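Carbohydrate binding protein (Flavobacterium johnsoniae, PDB 3HZB) binds calcium through a betagamma-crystallin domain, the piece described here, and as a whole protein probably also binds carbohydrate. Local coordinates at residues A49-D54 with S80-I85. Residues are numbered along the deposited sequence; the frame is centred on the assembly and turned at random.
Sequences AILYQD and SSIRVI. With CA (calcium ion), chain M.
Tyr52 and Arg83 cross on one face of an antiparallel strand pair, the two central strands of a four-stranded sheet in the Greek key motif of this betagamma-crystallin domain. CG and CD of Arg83 meet Tyr52 obliquely, CD lying 3.6 Å from the ring carbon CE2, and ring and guanidinium planes stand 41° apart. Arginine suits the place because its guanidinium can serve two partners at once: a bend at chi3 (61°) sets NE, which forms a salt bridge with Asp22, and beyond it NH1 donates to Tyr52 OH at 3.0 Å, with the hydroxyl in the guanidinium plane.

Beside them, chi1 of Ser81 (59°) tucks OG in over its own backbone, from where it donates a 2.6 Å bond to Asp54 O and accepts one from Phe57 N. Serine fits as a short side chain whose hydroxyl does both; OG also packs 3.2 Å from Tyr52 CB.

The other face is apolar. Leu51 and Ile82 run alongside each other with their ends in the same direction, Leu51 CD2 3.9 Å from Ile82 CG1, and Ala49 CB meets Ile82 CG2. Between the faces, Ile50 N donates almost straight to Arg83 O at 2.7 Å.

At the calcium end, Ser80 N bonds Tyr52 O, while Ser80 OG (2.6 Å) and Gln53 O both ligate calcium. Asp36 and Lys78 complete the protein ligands, and Asn35 ND2 bonds the same serine hydroxyl. Gln53 OE1 and Asp54 OD1 each accept a bond from a calcium-bound water. The cation thus joins Gln53 and Ser80 through neutral oxygens, its charge probably offsetting their mutual repulsion and partly balanced by Asp36 OD1.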
loop_
_atom_site.group_PDB
_atom_site.type_symbol
_atom_site.label_atom_id
_atom_site.label_comp_id
_atom_site.label_asym_id
_atom_site.label_seq_id
_atom_site.Cartn_x
_atom_site.Cartn_y
_atom_site.Cartn_z
ATOM N N ALA B 49 -0.426 -5.409 -9.381
ATOM C CA ALA B 49 -1.546 -6.091 -10.005
ATOM C C ALA B 49 -1.978 -5.372 -11.274
ATOM O O ALA B 49 -2.133 -4.154 -11.289
ATOM C CB ALA B 49 -2.720 -6.173 -9.035
ATOM N N ILE B 50 -2.137 -6.137 -12.347
ATOM C CA ILE B 50 -2.606 -5.585 -13.608
ATOM C C ILE B 50 -4.071 -5.998 -13.669
ATOM O O ILE B 50 -4.379 -7.193 -13.690
ATOM C CB ILE B 50 -1.895 -6.204 -14.823
ATOM C CG1 ILE B 50 -0.375 -6.058 -14.691
ATOM C CG2 ILE B 50 -2.413 -5.547 -16.091
ATOM C CD1 ILE B 50 0.102 -4.621 -14.583
ATOM N N LEU B 51 -4.971 -5.021 -13.683
ATOM C CA LEU B 51 -6.397 -5.319 -13.725
ATOM C C LEU B 51 -6.902 -5.317 -15.158
ATOM O O LEU B 51 -6.420 -4.553 -15.992
ATOM C CB LEU B 51 -7.183 -4.278 -12.923
ATOM C CG LEU B 51 -6.697 -3.953 -11.507
ATOM C CD1 LEU B 51 -7.640 -2.933 -10.882
ATOM C CD2 LEU B 51 -6.640 -5.215 -10.661
ATOM N N TYR B 52 -7.875 -6.177 -15.434
ATOM C CA TYR B 52 -8.472 -6.267 -16.762
ATOM C C TYR B 52 -9.991 -6.139 -16.650
ATOM O O TYR B 52 -10.608 -6.690 -15.736
ATOM C CB TYR B 52 -8.118 -7.606 -17.415
ATOM C CG TYR B 52 -6.640 -7.791 -17.679
ATOM C CD1 TYR B 52 -6.075 -7.428 -18.904
ATOM C CD2 TYR B 52 -5.799 -8.306 -16.694
ATOM C CE1 TYR B 52 -4.703 -7.578 -19.139
ATOM C CE2 TYR B 52 -4.428 -8.457 -16.917
ATOM C CZ TYR B 52 -3.889 -8.090 -18.142
ATOM O OH TYR B 52 -2.536 -8.233 -18.359
ATOM N N GLN B 53 -10.590 -5.412 -17.585
ATOM C CA GLN B 53 -12.031 -5.232 -17.582
ATOM C C GLN B 53 -12.749 -6.545 -17.883
ATOM O O GLN B 53 -13.759 -6.851 -17.277
ATOM C CB GLN B 53 -12.446 -4.190 -18.628
ATOM C CG GLN B 53 -12.114 -2.743 -18.288
ATOM C CD GLN B 53 -13.021 -2.161 -17.216
ATOM O OE1 GLN B 53 -14.226 -2.426 -17.192
ATOM N NE2 GLN B 53 -12.451 -1.345 -16.340
ATOM N N ASP B 54 -12.224 -7.334 -18.808
ATOM C CA ASP B 54 -12.896 -8.577 -19.158
ATOM C C ASP B 54 -12.156 -9.810 -18.673
ATOM O O ASP B 54 -11.013 -9.722 -18.229
ATOM C CB ASP B 54 -13.093 -8.647 -20.678
ATOM C CG ASP B 54 -13.862 -7.453 -21.222
ATOM O OD1 ASP B 54 -14.739 -6.931 -20.503
ATOM O OD2 ASP B 54 -13.601 -7.043 -22.375
ATOM N N SER B 80 -12.636 -8.282 -13.992
ATOM C CA SER B 80 -13.015 -9.642 -14.375
ATOM C C SER B 80 -11.855 -10.627 -14.419
ATOM O O SER B 80 -12.064 -11.841 -14.459
ATOM C CB SER B 80 -13.729 -9.630 -15.722
ATOM O OG SER B 80 -15.025 -9.092 -15.567
ATOM N N SER B 81 -10.634 -10.102 -14.437
ATOM C CA SER B 81 -9.438 -10.933 -14.416
ATOM C C SER B 81 -8.265 -10.081 -13.954
ATOM O O SER B 81 -8.273 -8.854 -14.104
ATOM C CB SER B 81 -9.162 -11.581 -15.785
ATOM O OG SER B 81 -8.996 -10.632 -16.814
ATOM N N ILE B 82 -7.269 -10.738 -13.374
ATOM C CA ILE B 82 -6.105 -10.049 -12.835
ATOM C C ILE B 82 -4.828 -10.844 -13.027
ATOM O O ILE B 82 -4.843 -12.076 -13.045
ATOM C CB ILE B 82 -6.263 -9.834 -11.312
ATOM C CG1 ILE B 82 -7.536 -9.042 -11.021
ATOM C CG2 ILE B 82 -5.042 -9.127 -10.749
ATOM C CD1 ILE B 82 -7.852 -8.937 -9.541
ATOM N N ARG B 83 -3.721 -10.123 -13.166
ATOM C CA ARG B 83 -2.416 -10.740 -13.300
ATOM C C ARG B 83 -1.510 -10.030 -12.309
ATOM O O ARG B 83 -1.472 -8.797 -12.257
ATOM C CB ARG B 83 -1.880 -10.599 -14.727
ATOM C CG ARG B 83 -2.671 -11.410 -15.747
ATOM C CD ARG B 83 -2.106 -11.238 -17.136
ATOM N NE ARG B 83 -0.724 -11.699 -17.218
ATOM C CZ ARG B 83 0.247 -11.019 -17.817
ATOM N NH1 ARG B 83 -0.021 -9.846 -18.382
ATOM N NH2 ARG B 83 1.482 -11.512 -17.852
ATOM N N VAL B 84 -0.816 -10.822 -11.502
ATOM C CA VAL B 84 0.094 -10.306 -10.496
ATOM C C VAL B 84 1.508 -10.542 -11.007
ATOM O O VAL B 84 1.863 -11.664 -11.365
ATOM C CB VAL B 84 -0.099 -11.045 -9.152
ATOM C CG1 VAL B 84 0.854 -10.491 -8.109
ATOM C CG2 VAL B 84 -1.546 -10.893 -8.682
ATOM N N ILE B 85 2.303 -9.476 -11.053
ATOM C CA ILE B 85 3.678 -9.555 -11.531
ATOM C C ILE B 85 4.631 -8.805 -10.601
ATOM O O ILE B 85 4.209 -8.012 -9.765
ATOM C CB ILE B 85 3.812 -8.943 -12.944
ATOM C CG1 ILE B 85 3.480 -7.449 -12.898
ATOM C CG2 ILE B 85 2.891 -9.667 -13.916
ATOM C CD1 ILE B 85 3.639 -6.747 -14.230
HETATM CA CA CA M . -15.932 -6.752 -16.065
HETATM O O HOH W 1 -16.079 -4.316 -17.107
HETATM O O HOH W 2 -16.569 -7.228 -18.671
HETATM O O HOH W 3 -18.593 -6.563 -16.955
#